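Long-range contacts in putative cytoplasmic protein (Salmonella typhimurium, PDB 2GK3), which is of unknown function but belongs to a putative glutamine amidotransferase family and assembles as a hexamer: residues K37-G41 / Y58-H62; E146-V150 / T220-M224. Numbering follows the deposited sequence.

Contact 1. Residues K37-G41 / Y58-H62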
ATOM      1  N   LYS E  37       1.725  -7.706  10.249  1.00 33.03           N
ATOM      2  CA  LYS E  37       1.902  -7.793  11.679  1.00 34.71           C
ATOM      3  C   LYS E  37       0.592  -7.440  12.406  1.00 34.91           C
ATOM      4  O   LYS E  37       0.146  -6.282  12.376  1.00 35.36           O
ATOM      5  CB  LYS E  37       3.050  -6.843  12.097  1.00 33.89           C
ATOM      6  CG  LYS E  37       3.505  -7.029  13.530  1.00 35.42           C
ATOM      7  CD  LYS E  37       4.554  -5.987  13.959  1.00 35.44           C
ATOM      8  CE  LYS E  37       5.080  -6.371  15.335  1.00 37.09           C
ATOM      9  NZ  LYS E  37       5.885  -5.281  15.950  1.00 41.47           N
ATOM     10  N   TYR E  38      -0.025  -8.446  13.026  1.00 35.16           N
ATOM     11  CA  TYR E  38      -1.080  -8.215  14.014  1.00 35.34           C
ATOM     12  C   TYR E  38      -0.504  -7.915  15.424  1.00 36.05           C
ATOM     13  O   TYR E  38       0.502  -8.500  15.829  1.00 35.97           O
ATOM     14  CB  TYR E  38      -2.028  -9.409  14.054  1.00 34.43           C
ATOM     15  CG  TYR E  38      -3.190  -9.236  14.996  1.00 32.91           C
ATOM     16  CD1 TYR E  38      -4.203  -8.307  14.724  1.00 33.10           C
ATOM     17  CD2 TYR E  38      -3.294 -10.005  16.149  1.00 30.66           C
ATOM     18  CE1 TYR E  38      -5.288  -8.138  15.585  1.00 32.27           C
ATOM     19  CE2 TYR E  38      -4.378  -9.844  17.029  1.00 31.89           C
ATOM     20  CZ  TYR E  38      -5.363  -8.905  16.742  1.00 32.64           C
ATOM     21  OH  TYR E  38      -6.434  -8.734  17.588  1.00 32.21           O
ATOM     22  N   GLU E  39      -1.129  -6.984  16.149  1.00 36.76           N
ATOM     23  CA  GLU E  39      -0.800  -6.725  17.557  1.00 37.74           C
ATOM     24  C   GLU E  39      -2.058  -6.319  18.278  1.00 37.25           C
ATOM     25  O   GLU E  39      -3.008  -5.814  17.670  1.00 37.38           O
ATOM     26  CB  GLU E  39       0.245  -5.607  17.762  1.00 37.70           C
ATOM     27  CG  GLU E  39       1.399  -5.528  16.757  1.00 40.12           C
ATOM     28  CD  GLU E  39       2.429  -4.474  17.141  1.00 41.10           C
ATOM     29  OE1 GLU E  39       3.230  -4.760  18.057  1.00 46.44           O
ATOM     30  OE2 GLU E  39       2.449  -3.363  16.540  1.00 44.27           O
ATOM     31  N   GLU E  40      -2.066  -6.556  19.584  1.00 37.04           N
ATOM     32  CA  GLU E  40      -3.089  -6.028  20.462  1.00 36.44           C
ATOM     33  C   GLU E  40      -2.417  -5.086  21.443  1.00 36.34           C
ATOM     34  O   GLU E  40      -1.337  -5.382  21.941  1.00 36.06           O
ATOM     35  CB  GLU E  40      -3.817  -7.158  21.155  1.00 36.11           C
ATOM     36  CG  GLU E  40      -4.647  -7.925  20.164  1.00 37.56           C
ATOM     37  CD  GLU E  40      -5.426  -9.061  20.764  1.00 38.04           C
ATOM     38  OE1 GLU E  40      -6.307  -9.578  20.055  1.00 37.98           O
ATOM     39  OE2 GLU E  40      -5.174  -9.430  21.930  1.00 39.72           O
ATOM     40  N   GLY E  41      -3.059  -3.946  21.701  1.00 36.44           N
ATOM     41  CA  GLY E  41      -2.406  -2.823  22.347  1.00 36.50           C
ATOM     42  C   GLY E  41      -2.604  -2.657  23.835  1.00 36.88           C
ATOM     43  O   GLY E  41      -1.838  -1.928  24.470  1.00 36.49           O
ATOM     44  N   TYR E  58     -13.368  -9.112  25.541  1.00 36.79           N
ATOM     45  CA  TYR E  58     -12.534  -8.350  24.644  1.00 36.22           C
ATOM     46  C   TYR E  58     -13.012  -8.474  23.200  1.00 36.33           C
ATOM     47  O   TYR E  58     -13.158  -9.577  22.661  1.00 35.99           O
ATOM     48  CB  TYR E  58     -11.074  -8.772  24.751  1.00 35.52           C
ATOM     49  CG  TYR E  58     -10.171  -7.940  23.885  1.00 34.68           C
ATOM     50  CD1 TYR E  58     -10.289  -6.548  23.861  1.00 34.11           C
ATOM     51  CD2 TYR E  58      -9.191  -8.527  23.105  1.00 34.61           C
ATOM     52  CE1 TYR E  58      -9.470  -5.770  23.062  1.00 32.29           C
ATOM     53  CE2 TYR E  58      -8.352  -7.749  22.316  1.00 35.54           C
ATOM     54  CZ  TYR E  58      -8.506  -6.367  22.298  1.00 34.12           C
ATOM     55  OH  TYR E  58      -7.690  -5.590  21.505  1.00 34.29           O
HETATM   56  N   MSE E  59     -13.253  -7.324  22.581  1.00 36.21           N
HETATM   57  CA  MSE E  59     -13.693  -7.286  21.205  1.00 36.39           C
HETATM   58  C   MSE E  59     -12.736  -6.424  20.389  1.00 36.26           C
HETATM   59  O   MSE E  59     -12.881  -5.196  20.343  1.00 35.95           O
HETATM   60  CB  MSE E  59     -15.124  -6.771  21.121  1.00 35.67           C
HETATM   61  CG  MSE E  59     -15.712  -6.837  19.721  1.00 37.21           C
HETATM   62 SE   MSE E  59     -17.513  -6.112  19.609  0.70 38.29          SE
HETATM   63  CE  MSE E  59     -18.475  -7.517  20.563  1.00 35.53           C
ATOM     64  N   PRO E  60     -11.740  -7.066  19.743  1.00 36.33           N
ATOM     65  CA  PRO E  60     -10.838  -6.321  18.864  1.00 36.06           C
ATOM     66  C   PRO E  60     -11.626  -5.644  17.740  1.00 35.63           C
ATOM     67  O   PRO E  60     -12.729  -6.081  17.412  1.00 35.61           O
ATOM     68  CB  PRO E  60      -9.922  -7.395  18.288  1.00 36.26           C
ATOM     69  CG  PRO E  60     -10.090  -8.607  19.166  1.00 36.80           C
ATOM     70  CD  PRO E  60     -11.423  -8.510  19.804  1.00 36.50           C
ATOM     71  N   ALA E  61     -11.057  -4.591  17.160  1.00 35.00           N
ATOM     72  CA  ALA E  61     -11.664  -3.892  16.020  1.00 34.54           C
ATOM     73  C   ALA E  61     -12.228  -4.802  14.914  1.00 34.27           C
ATOM     74  O   ALA E  61     -13.361  -4.594  14.469  1.00 33.60           O
ATOM     75  CB  ALA E  61     -10.685  -2.892  15.436  1.00 34.68           C
ATOM     76  N   HIS E  62     -11.458  -5.803  14.476  1.00 34.33           N
ATOM     77  CA  HIS E  62     -11.938  -6.701  13.403  1.00 34.71           C
ATOM     78  C   HIS E  62     -13.251  -7.397  13.751  1.00 35.01           C
ATOM     79  O   HIS E  62     -14.087  -7.616  12.875  1.00 36.05           O
ATOM     80  CB  HIS E  62     -10.857  -7.681  12.865  1.00 34.52           C
ATOM     81  CG  HIS E  62     -10.283  -8.612  13.891  1.00 33.54           C
ATOM     82  ND1 HIS E  62      -9.007  -8.466  14.393  1.00 32.53           N
ATOM     83  CD2 HIS E  62     -10.803  -9.700  14.502  1.00 32.50           C
ATOM     84  CE1 HIS E  62      -8.765  -9.418  15.270  1.00 30.89           C
ATOM     85  NE2 HIS E  62      -9.845 -10.171  15.369  1.00 32.61           N
TER

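Contact 2. Residues E146-V150 / T220-M224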
ATOM      1  N   GLU E 146     -23.060  13.541  21.189  1.00 28.05           N
ATOM      2  CA  GLU E 146     -23.969  14.005  22.260  1.00 28.82           C
ATOM      3  C   GLU E 146     -23.950  13.167  23.529  1.00 29.28           C
ATOM      4  O   GLU E 146     -24.425  13.623  24.572  1.00 29.85           O
ATOM      5  CB  GLU E 146     -25.421  14.088  21.766  1.00 28.52           C
ATOM      6  CG  GLU E 146     -25.695  15.239  20.823  1.00 30.57           C
ATOM      7  CD  GLU E 146     -25.645  16.600  21.504  1.00 31.79           C
ATOM      8  OE1 GLU E 146     -25.731  16.658  22.746  1.00 34.04           O
ATOM      9  OE2 GLU E 146     -25.519  17.615  20.788  1.00 31.51           O
ATOM     10  N   VAL E 147     -23.436  11.942  23.443  1.00 29.53           N
ATOM     11  CA  VAL E 147     -23.384  11.060  24.612  1.00 29.32           C
ATOM     12  C   VAL E 147     -22.165  11.397  25.476  1.00 29.18           C
ATOM     13  O   VAL E 147     -22.203  11.217  26.696  1.00 29.22           O
ATOM     14  CB  VAL E 147     -23.421   9.537  24.225  1.00 29.53           C
ATOM     15  CG1 VAL E 147     -23.269   8.641  25.447  1.00 29.84           C
ATOM     16  CG2 VAL E 147     -24.715   9.189  23.494  1.00 28.61           C
ATOM     17  N   LEU E 148     -21.102  11.906  24.862  1.00 28.44           N
ATOM     18  CA  LEU E 148     -19.825  12.078  25.592  1.00 28.45           C
ATOM     19  C   LEU E 148     -19.826  13.348  26.437  1.00 28.49           C
ATOM     20  O   LEU E 148     -20.481  14.323  26.074  1.00 28.06           O
ATOM     21  CB  LEU E 148     -18.615  12.040  24.633  1.00 27.90           C
ATOM     22  CG  LEU E 148     -18.549  10.819  23.696  1.00 27.82           C
ATOM     23  CD1 LEU E 148     -17.431  11.002  22.689  1.00 25.63           C
ATOM     24  CD2 LEU E 148     -18.426   9.450  24.439  1.00 25.04           C
ATOM     25  N   PRO E 149     -19.116  13.335  27.587  1.00 28.70           N
ATOM     26  CA  PRO E 149     -19.123  14.520  28.444  1.00 28.76           C
ATOM     27  C   PRO E 149     -18.096  15.592  28.031  1.00 29.16           C
ATOM     28  O   PRO E 149     -17.767  16.484  28.824  1.00 29.34           O
ATOM     29  CB  PRO E 149     -18.788  13.937  29.814  1.00 28.23           C
ATOM     30  CG  PRO E 149     -17.885  12.820  29.514  1.00 27.97           C
ATOM     31  CD  PRO E 149     -18.324  12.247  28.187  1.00 28.36           C
ATOM     32  N   VAL E 150     -17.581  15.484  26.809  1.00 29.87           N
ATOM     33  CA  VAL E 150     -16.655  16.480  26.253  1.00 29.71           C
ATOM     34  C   VAL E 150     -17.126  16.934  24.869  1.00 29.74           C
ATOM     35  O   VAL E 150     -17.901  16.239  24.196  1.00 29.92           O
ATOM     36  CB  VAL E 150     -15.178  15.960  26.182  1.00 30.38           C
ATOM     37  CG1 VAL E 150     -14.652  15.612  27.568  1.00 30.28           C
ATOM     38  CG2 VAL E 150     -15.023  14.765  25.204  1.00 29.49           C
ATOM     39  N   THR E 220     -20.973   8.400  32.175  1.00 31.81           N
ATOM     40  CA  THR E 220     -19.988   8.524  31.134  1.00 31.23           C
ATOM     41  C   THR E 220     -18.641   8.987  31.675  1.00 30.78           C
ATOM     42  O   THR E 220     -18.554   9.621  32.735  1.00 30.69           O
ATOM     43  CB  THR E 220     -20.491   9.461  30.013  1.00 31.40           C
ATOM     44  OG1 THR E 220     -20.727  10.773  30.548  1.00 32.23           O
ATOM     45  CG2 THR E 220     -21.790   8.911  29.404  1.00 30.02           C
ATOM     46  N   ALA E 221     -17.591   8.633  30.946  1.00 29.63           N
ATOM     47  CA  ALA E 221     -16.244   8.993  31.317  1.00 29.34           C
ATOM     48  C   ALA E 221     -15.376   9.098  30.065  1.00 29.58           C
ATOM     49  O   ALA E 221     -15.585   8.389  29.061  1.00 28.97           O
ATOM     50  CB  ALA E 221     -15.661   7.987  32.288  1.00 29.13           C
ATOM     51  N   CYS E 222     -14.417  10.008  30.117  1.00 28.90           N
ATOM     52  CA  CYS E 222     -13.471  10.128  29.018  1.00 29.90           C
ATOM     53  C   CYS E 222     -12.099  10.254  29.634  1.00 29.28           C
ATOM     54  O   CYS E 222     -11.907  11.050  30.553  1.00 29.94           O
ATOM     55  CB  CYS E 222     -13.780  11.352  28.140  1.00 29.16           C
ATOM     56  SG  CYS E 222     -15.221  11.170  27.066  1.00 33.40           S
ATOM     57  N   PHE E 223     -11.160   9.451  29.151  1.00 28.56           N
ATOM     58  CA  PHE E 223      -9.787   9.611  29.543  1.00 28.12           C
ATOM     59  C   PHE E 223      -9.048  10.035  28.294  1.00 27.84           C
ATOM     60  O   PHE E 223      -9.046   9.308  27.304  1.00 28.47           O
ATOM     61  CB  PHE E 223      -9.209   8.315  30.128  1.00 27.75           C
ATOM     62  CG  PHE E 223      -7.821   8.480  30.666  1.00 27.21           C
ATOM     63  CD1 PHE E 223      -7.618   8.996  31.949  1.00 26.60           C
ATOM     64  CD2 PHE E 223      -6.719   8.152  29.892  1.00 26.33           C
ATOM     65  CE1 PHE E 223      -6.334   9.178  32.458  1.00 27.32           C
ATOM     66  CE2 PHE E 223      -5.426   8.314  30.393  1.00 27.45           C
ATOM     67  CZ  PHE E 223      -5.230   8.831  31.682  1.00 27.12           C
HETATM   68  N   MSE E 224      -8.414  11.205  28.341  1.00 27.70           N
HETATM   69  CA  MSE E 224      -8.056  11.916  27.099  1.00 27.38           C
HETATM   70  C   MSE E 224      -6.735  11.490  26.520  1.00 27.88           C
HETATM   71  O   MSE E 224      -6.411  11.814  25.380  1.00 28.44           O
HETATM   72  CB  MSE E 224      -8.097  13.446  27.283  1.00 26.76           C
HETATM   73  CG  MSE E 224      -9.451  14.003  27.712  1.00 24.82           C
HETATM   74 SE   MSE E 224     -11.011  13.417  26.682  0.50 22.02          SE
HETATM   75  CE  MSE E 224     -12.078  13.469  28.267  0.50 25.42           C
TER
HETATM   76  O   HOH W   1     -22.287  12.339  29.124  1.00 34.12           O

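Contact 1. Residues K37-G41 / Y58-H62
K37-G41 ends strand 31-40. Y58-H62 leaves strand 55-59 and turns at P60 into helix 61-67. The two run roughly antiparallel, 150° apart, but do not pair as strands. E40 and P60 have their CA atoms 7.9 Å apart, and both strands bond to strand 12-28 between them. Side chains on one face bridge the gap. Y38 OH lies 3.4 Å from H62 CE1 and 3.8 Å from P60 CB. The Y38 and H62 rings meet obliquely, with centroids 5.6 Å apart and planes at 54°. Y38 OH donates a hydrogen bond to E40 OE1 at 2.6 Å. That same E40 OE1 touches the edge of the Y58 ring, 3.6 Å from Y58 CE2. The Y58 hydroxyl bonds to G17 O. Y38 also meets H62 of the second subunit, and H62 meets Y38 of that subunit, so the cluster crosses a subunit interface. The chemistry is aromatic and polar: a tyrosine-carboxylate pair within one strand packs on H62, P60 and Y58 and so joins the segments.

Contact 2. Residues E146-V150 / T220-M224
T220 meets the irregular segment E146-V150 at its backbone and at its proline. T220 CG2 lies 3.6 Å from V147 O and 4.2 Å from V147 CG1. T220 OG1 is 3.7 Å from P149 CG. A water ties the two segments together here. It donates to V147 O at 2.7 Å and accepts from T220 OG1 at 2.6 Å. The chi1 of T220 is p, and this puts OG1 within reach of the water.

A221 has its CB turned away from E146-V150, toward F212 and L122. Its backbone pairs with L121 and M123 of strand 120-124, while T220 and C222 pair with G213 and V211. Strand 218-223 runs parallel to 120-124 and antiparallel to 207-215. It belongs to the large mixed sheet of the chain, whose parallel part recalls the glutaminase-like core of the class I amidotransferases. The segment E146-V150, which leads into strand 150-151, packs over one face of this strand, with end-to-end directions 37° apart.

C222 again points toward E146-V150, following the alternation of a strand. Its SG fits among three residues. It is 3.5 Å from P149 CD, 4.1 Å from V150 CG2 and 4.3 Å from L148 CB. F130 also touches the C222 side chain.

F223 turns to the other face, where its ring meets W246 edge-to-face. M224, a selenomethionine, has a CB that points sideways, but the end of its side chain comes back to E146-V150. M224 CE reaches V150 CG1 at 3.4 Å.

Contact 1 and contact 2 sit on opposite sides of the chain's centre. Their centres are 23 Å apart, and their nearest atoms are about 12 Å apart, so they do not touch. Along the chain contact 1 closes before contact 2 opens. Both reach the same mixed sheet. Strand 12-28 lies beside both strands of contact 1, and strands 80-84 and 120-124 carry the sheet on to strand 218-223 of contact 2. The surroundings differ. K37-G41 / Y58-H62 is partly buried and reaches two other subunits. E146-V150 / T220-M224 is buried, and no other chain of the assembly touches it. No active site is established for this protein.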